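Local structure of short chain dehydrogenase (Leptospira borgpetersenii serovar Hardjo-bovis, 6UH2) at residues Glu85-Cys97 and Leu135-Phe148. The protein binds NAD and is probably an oxidoreductase of the short-chain dehydrogenase/reductase family that acts on CH-OH groups. Residues are numbered along the deposited sequence; the frame is centred on the assembly and turned at random.
Sequences ENQNKIPDILINC and LWKEKGKKGIILNF. With NAD (nicotinamide-adenine-dinucleotide), chain D.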
# COMPACT_ATOMS: atom_id res chain seq x y z
N GLU B 85 -5.24 27.88 12.38
CA GLU B 85 -4.24 28.78 11.81
C GLU B 85 -3.77 29.79 12.85
O GLU B 85 -2.56 30.06 12.98
CB GLU B 85 -4.82 29.49 10.58
CG GLU B 85 -3.81 30.34 9.84
CD GLU B 85 -4.40 31.02 8.61
OE1 GLU B 85 -5.50 30.62 8.17
OE2 GLU B 85 -3.75 31.95 8.08
N ASN B 86 -4.71 30.36 13.62
CA ASN B 86 -4.37 31.33 14.64
C ASN B 86 -3.41 30.75 15.66
O ASN B 86 -2.51 31.45 16.15
CB ASN B 86 -5.63 31.83 15.35
CG ASN B 86 -6.46 32.76 14.49
OD1 ASN B 86 -6.12 33.05 13.35
ND2 ASN B 86 -7.57 33.23 15.05
N GLN B 87 -3.57 29.47 15.99
CA GLN B 87 -2.78 28.81 17.02
C GLN B 87 -1.55 28.12 16.47
O GLN B 87 -0.90 27.37 17.21
CB GLN B 87 -3.64 27.79 17.77
CG GLN B 87 -4.82 28.36 18.53
CD GLN B 87 -5.67 27.26 19.14
OE1 GLN B 87 -5.21 26.51 20.00
NE2 GLN B 87 -6.90 27.13 18.67
N ASN B 88 -1.21 28.33 15.20
CA ASN B 88 -0.11 27.63 14.55
C ASN B 88 -0.27 26.12 14.71
O ASN B 88 0.66 25.41 15.09
CB ASN B 88 1.25 28.08 15.10
CG ASN B 88 1.47 29.56 14.93
OD1 ASN B 88 1.53 30.07 13.81
ND2 ASN B 88 1.60 30.27 16.05
N LYS B 89 -1.49 25.65 14.45
CA LYS B 89 -1.72 24.21 14.43
C LYS B 89 -2.12 23.81 13.02
O LYS B 89 -3.19 23.24 12.80
CB LYS B 89 -2.81 23.80 15.43
CG LYS B 89 -2.44 24.05 16.89
CD LYS B 89 -3.67 23.87 17.76
CE LYS B 89 -3.33 23.91 19.23
NZ LYS B 89 -4.57 23.82 20.05
N ILE B 90 -1.25 24.11 12.06
CA ILE B 90 -1.50 23.75 10.67
C ILE B 90 -1.16 22.28 10.49
O ILE B 90 0.00 21.89 10.67
CB ILE B 90 -0.69 24.63 9.71
CG1 ILE B 90 -1.07 26.10 9.92
CG2 ILE B 90 -0.92 24.20 8.26
CD1 ILE B 90 -0.39 27.06 8.97
N PRO B 91 -2.13 21.43 10.16
CA PRO B 91 -1.84 20.00 10.05
C PRO B 91 -0.85 19.71 8.93
O PRO B 91 -0.79 20.42 7.93
CB PRO B 91 -3.21 19.38 9.74
CG PRO B 91 -4.23 20.45 10.15
CD PRO B 91 -3.54 21.75 9.92
N ASP B 92 -0.07 18.65 9.11
CA ASP B 92 0.76 18.11 8.05
C ASP B 92 0.07 16.97 7.32
O ASP B 92 0.39 16.70 6.16
CB ASP B 92 2.08 17.59 8.61
CG ASP B 92 2.84 18.66 9.34
OD1 ASP B 92 3.49 19.48 8.67
OD2 ASP B 92 2.74 18.71 10.58
N ILE B 93 -0.87 16.31 7.98
CA ILE B 93 -1.53 15.10 7.52
C ILE B 93 -3.00 15.26 7.87
O ILE B 93 -3.33 15.59 9.01
CB ILE B 93 -0.96 13.84 8.19
CG1 ILE B 93 0.53 13.68 7.86
CG2 ILE B 93 -1.74 12.60 7.78
CD1 ILE B 93 1.26 12.73 8.80
N LEU B 94 -3.88 15.07 6.87
CA LEU B 94 -5.33 15.03 7.07
C LEU B 94 -5.81 13.61 6.83
O LEU B 94 -5.58 13.05 5.75
CB LEU B 94 -6.06 15.98 6.11
CG LEU B 94 -7.58 15.76 6.01
CD1 LEU B 94 -8.26 16.10 7.35
CD2 LEU B 94 -8.24 16.55 4.88
N ILE B 95 -6.48 13.02 7.82
CA ILE B 95 -7.04 11.68 7.69
C ILE B 95 -8.56 11.80 7.78
O ILE B 95 -9.11 12.09 8.84
CB ILE B 95 -6.50 10.72 8.76
CG1 ILE B 95 -4.97 10.68 8.71
CG2 ILE B 95 -7.08 9.30 8.54
CD1 ILE B 95 -4.36 9.61 9.58
N ASN B 96 -9.24 11.55 6.65
CA ASN B 96 -10.70 11.60 6.59
C ASN B 96 -11.24 10.22 6.98
O ASN B 96 -11.65 9.41 6.15
CB ASN B 96 -11.15 12.01 5.19
CG ASN B 96 -10.96 13.49 4.93
OD1 ASN B 96 -11.46 14.33 5.68
ND2 ASN B 96 -10.20 13.83 3.88
N CYS B 97 -11.23 9.96 8.27
CA CYS B 97 -11.62 8.64 8.74
C CYS B 97 -13.10 8.55 9.08
O CYS B 97 -13.64 7.44 9.11
CB CYS B 97 -10.76 8.25 9.96
SG CYS B 97 -10.87 6.49 10.40
N LEU B 135 -5.71 25.98 2.81
CA LEU B 135 -4.74 26.46 3.80
C LEU B 135 -3.32 26.06 3.41
O LEU B 135 -2.40 26.88 3.49
CB LEU B 135 -5.10 25.91 5.18
CG LEU B 135 -4.17 26.23 6.36
CD1 LEU B 135 -4.14 27.73 6.69
CD2 LEU B 135 -4.57 25.39 7.58
N TRP B 136 -3.12 24.81 2.98
CA TRP B 136 -1.79 24.35 2.58
C TRP B 136 -1.28 25.13 1.37
O TRP B 136 -0.12 25.56 1.34
CB TRP B 136 -1.82 22.87 2.26
CG TRP B 136 -1.93 22.00 3.45
CD1 TRP B 136 -1.74 22.36 4.75
CD2 TRP B 136 -2.25 20.61 3.45
NE1 TRP B 136 -1.93 21.26 5.57
CE2 TRP B 136 -2.23 20.18 4.80
CE3 TRP B 136 -2.54 19.69 2.45
CZ2 TRP B 136 -2.50 18.85 5.16
CZ3 TRP B 136 -2.82 18.37 2.81
CH2 TRP B 136 -2.80 17.97 4.15
N LYS B 137 -2.14 25.30 0.37
CA LYS B 137 -1.76 26.06 -0.82
C LYS B 137 -1.32 27.47 -0.45
O LYS B 137 -0.37 28.01 -1.03
CB LYS B 137 -2.94 26.09 -1.80
CG LYS B 137 -2.73 26.90 -3.07
CD LYS B 137 -4.02 26.90 -3.89
CE LYS B 137 -3.96 27.87 -5.05
NZ LYS B 137 -5.29 28.00 -5.71
N GLU B 138 -1.99 28.07 0.54
CA GLU B 138 -1.67 29.43 0.93
C GLU B 138 -0.36 29.50 1.70
O GLU B 138 0.42 30.44 1.55
CB GLU B 138 -2.82 30.00 1.75
CG GLU B 138 -2.60 31.41 2.23
CD GLU B 138 -3.62 31.80 3.27
OE1 GLU B 138 -4.82 31.86 2.94
OE2 GLU B 138 -3.22 32.03 4.43
N LYS B 139 -0.10 28.50 2.55
CA LYS B 139 1.12 28.45 3.36
C LYS B 139 2.28 27.78 2.64
O LYS B 139 3.40 27.78 3.18
CB LYS B 139 0.85 27.72 4.68
CG LYS B 139 -0.22 28.36 5.56
CD LYS B 139 0.31 29.62 6.24
CE LYS B 139 -0.76 30.28 7.10
NZ LYS B 139 -0.21 31.38 7.94
N GLY B 140 2.06 27.21 1.46
CA GLY B 140 3.09 26.44 0.79
C GLY B 140 3.47 25.15 1.50
O GLY B 140 4.63 24.73 1.42
N LYS B 141 2.52 24.52 2.19
CA LYS B 141 2.81 23.30 2.94
C LYS B 141 2.56 22.08 2.06
O LYS B 141 1.49 21.95 1.43
CB LYS B 141 1.96 23.22 4.21
CG LYS B 141 2.23 21.95 5.03
CD LYS B 141 1.73 22.05 6.47
CE LYS B 141 2.62 22.91 7.32
NZ LYS B 141 3.36 22.14 8.36
N LYS B 142 3.52 21.16 2.05
CA LYS B 142 3.40 19.95 1.23
C LYS B 142 2.67 18.84 2.00
O LYS B 142 3.21 17.79 2.30
CB LYS B 142 4.79 19.48 0.79
N GLY B 143 1.40 19.11 2.29
CA GLY B 143 0.61 18.21 3.13
C GLY B 143 0.28 16.90 2.44
O GLY B 143 0.48 16.71 1.24
N ILE B 144 -0.25 15.96 3.25
CA ILE B 144 -0.70 14.65 2.77
C ILE B 144 -2.12 14.40 3.27
O ILE B 144 -2.41 14.55 4.46
CB ILE B 144 0.22 13.50 3.24
CG1 ILE B 144 1.66 13.73 2.77
CG2 ILE B 144 -0.29 12.13 2.75
CD1 ILE B 144 2.65 12.78 3.43
N ILE B 145 -3.00 13.95 2.37
CA ILE B 145 -4.37 13.59 2.71
C ILE B 145 -4.52 12.08 2.58
O ILE B 145 -4.01 11.47 1.63
CB ILE B 145 -5.38 14.33 1.81
CG1 ILE B 145 -5.25 15.85 2.00
CG2 ILE B 145 -6.81 13.85 2.07
CD1 ILE B 145 -6.17 16.67 1.06
N LEU B 146 -5.21 11.47 3.54
CA LEU B 146 -5.53 10.04 3.47
C LEU B 146 -7.02 9.88 3.70
O LEU B 146 -7.52 10.24 4.77
CB LEU B 146 -4.73 9.23 4.49
CG LEU B 146 -5.07 7.72 4.49
CD1 LEU B 146 -4.70 7.08 3.14
CD2 LEU B 146 -4.38 6.99 5.66
N ASN B 147 -7.71 9.34 2.70
CA ASN B 147 -9.15 9.11 2.77
C ASN B 147 -9.43 7.65 3.13
O ASN B 147 -8.55 6.79 3.08
CB ASN B 147 -9.81 9.48 1.43
CG ASN B 147 -9.66 10.94 1.11
OD1 ASN B 147 -9.69 11.78 2.01
ND2 ASN B 147 -9.49 11.26 -0.17
N PHE B 148 -10.68 7.38 3.50
CA PHE B 148 -11.08 6.03 3.88
C PHE B 148 -12.21 5.58 2.97
O PHE B 148 -13.30 6.16 2.96
CB PHE B 148 -11.46 5.96 5.36
CG PHE B 148 -10.32 5.51 6.23
CD1 PHE B 148 -9.28 6.38 6.52
CD2 PHE B 148 -10.24 4.20 6.68
CE1 PHE B 148 -8.19 5.95 7.29
CE2 PHE B 148 -9.17 3.77 7.43
CZ PHE B 148 -8.13 4.65 7.74
PA NAD D . -17.03 3.91 13.81
O1A NAD D . -18.57 3.92 13.63
O2A NAD D . -16.40 3.12 14.95
O5B NAD D . -16.43 5.44 13.86
C5B NAD D . -16.87 6.48 13.01
C4B NAD D . -16.54 7.73 13.78
O4B NAD D . -16.96 8.83 12.88
C3B NAD D . -17.33 7.87 15.09
O3B NAD D . -16.46 8.27 16.17
C2B NAD D . -18.30 9.03 14.78
O2B NAD D . -18.62 9.79 15.95
C1B NAD D . -17.55 9.82 13.69
N9A NAD D . -18.53 10.67 13.02
C8A NAD D . -19.84 10.36 12.67
N7A NAD D . -20.45 11.38 12.14
C5A NAD D . -19.52 12.42 12.16
C6A NAD D . -19.57 13.75 11.77
N6A NAD D . -20.67 14.31 11.23
N1A NAD D . -18.46 14.50 11.92
C2A NAD D . -17.36 13.97 12.46
N3A NAD D . -17.22 12.71 12.88
C4A NAD D . -18.33 11.97 12.71
O3 NAD D . -16.33 3.45 12.42
PN NAD D . -14.99 2.61 12.08
O1N NAD D . -15.32 1.11 11.89
O2N NAD D . -13.88 3.13 13.00
O5D NAD D . -14.83 3.21 10.52
C5D NAD D . -13.90 4.24 10.27
C4D NAD D . -13.83 4.41 8.76
O4D NAD D . -13.54 3.13 8.08
C3D NAD D . -15.20 4.81 8.21
O3D NAD D . -15.05 5.68 7.07
C2D NAD D . -15.84 3.49 7.68
O2D NAD D . -16.76 3.69 6.62
C1D NAD D . -14.55 2.78 7.17
N1N NAD D . -14.64 1.28 7.16
C2N NAD D . -14.96 0.58 8.29
C3N NAD D . -15.03 -0.79 8.23
C7N NAD D . -15.38 -1.54 9.46
O7N NAD D . -15.63 -2.73 9.36
N7N NAD D . -15.40 -0.88 10.64
C4N NAD D . -14.77 -1.42 7.00
C5N NAD D . -14.47 -0.70 5.89
C6N NAD D . -14.40 0.69 5.99
O HOH W 1 -5.65 30.91 5.56
O HOH W 2 2.84 21.26 11.23
O HOH W 3 3.53 17.25 4.91
O HOH W 4 -13.02 9.39 3.64
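Leu-94 and Asn-96 hydrogen-bond to Ile-144 and Leu-146, joining the neighbouring parallel strands 93-96 and 144-148 of a Rossmann-type sheet. Leu-94 N donates to Ile-144 O, and Leu-94 O accepts a hydrogen bond from Leu-146 N at 2.7 Å. Asn-96 N then donates to Leu-146 O. On one face, Asn-96 ND2 gives a fairly straight bond to Asn-147 OD1 (2.8 Å, 160°), in the plane of its own amide. Asn-147 ND2 goes on to Thr-184 OG1, which ties this amide to helix 171-191.

Before the strands, the indole edge of Trp-136 meets the chain of 85-97. Its NE1 donates to Pro-91 O at 2.8 Å, but the bond is bent (138°). Gly-143 CA lies 3.3 Å above one indole face, offset toward the rim. Ile-90 CG2 packs at the CD1 edge of the indole and also meets Leu-135 CD2. The Lys-141 chain bends at chi3 (-76°) and again at chi4, which brings NZ to Asp-92 OD1 at 2.7 Å, a salt bridge made from above the carboxylate plane. A water joins Asp-92 OD2, Lys-141 NZ and Ile-90 O. Asp-92 OD2 also accepts a hydrogen bond from Leu-22 N of strand 22-26.

At the C-terminal side of the two strands, Cys-97 and Phe-148 line the NAD pocket. Cys-97 O accepts a hydrogen bond from O3D of the nicotinamide ribose at 3.0 Å. Cys-97 SG sits 4.0 Å from the Phe-148 ring centroid, almost on the ring normal.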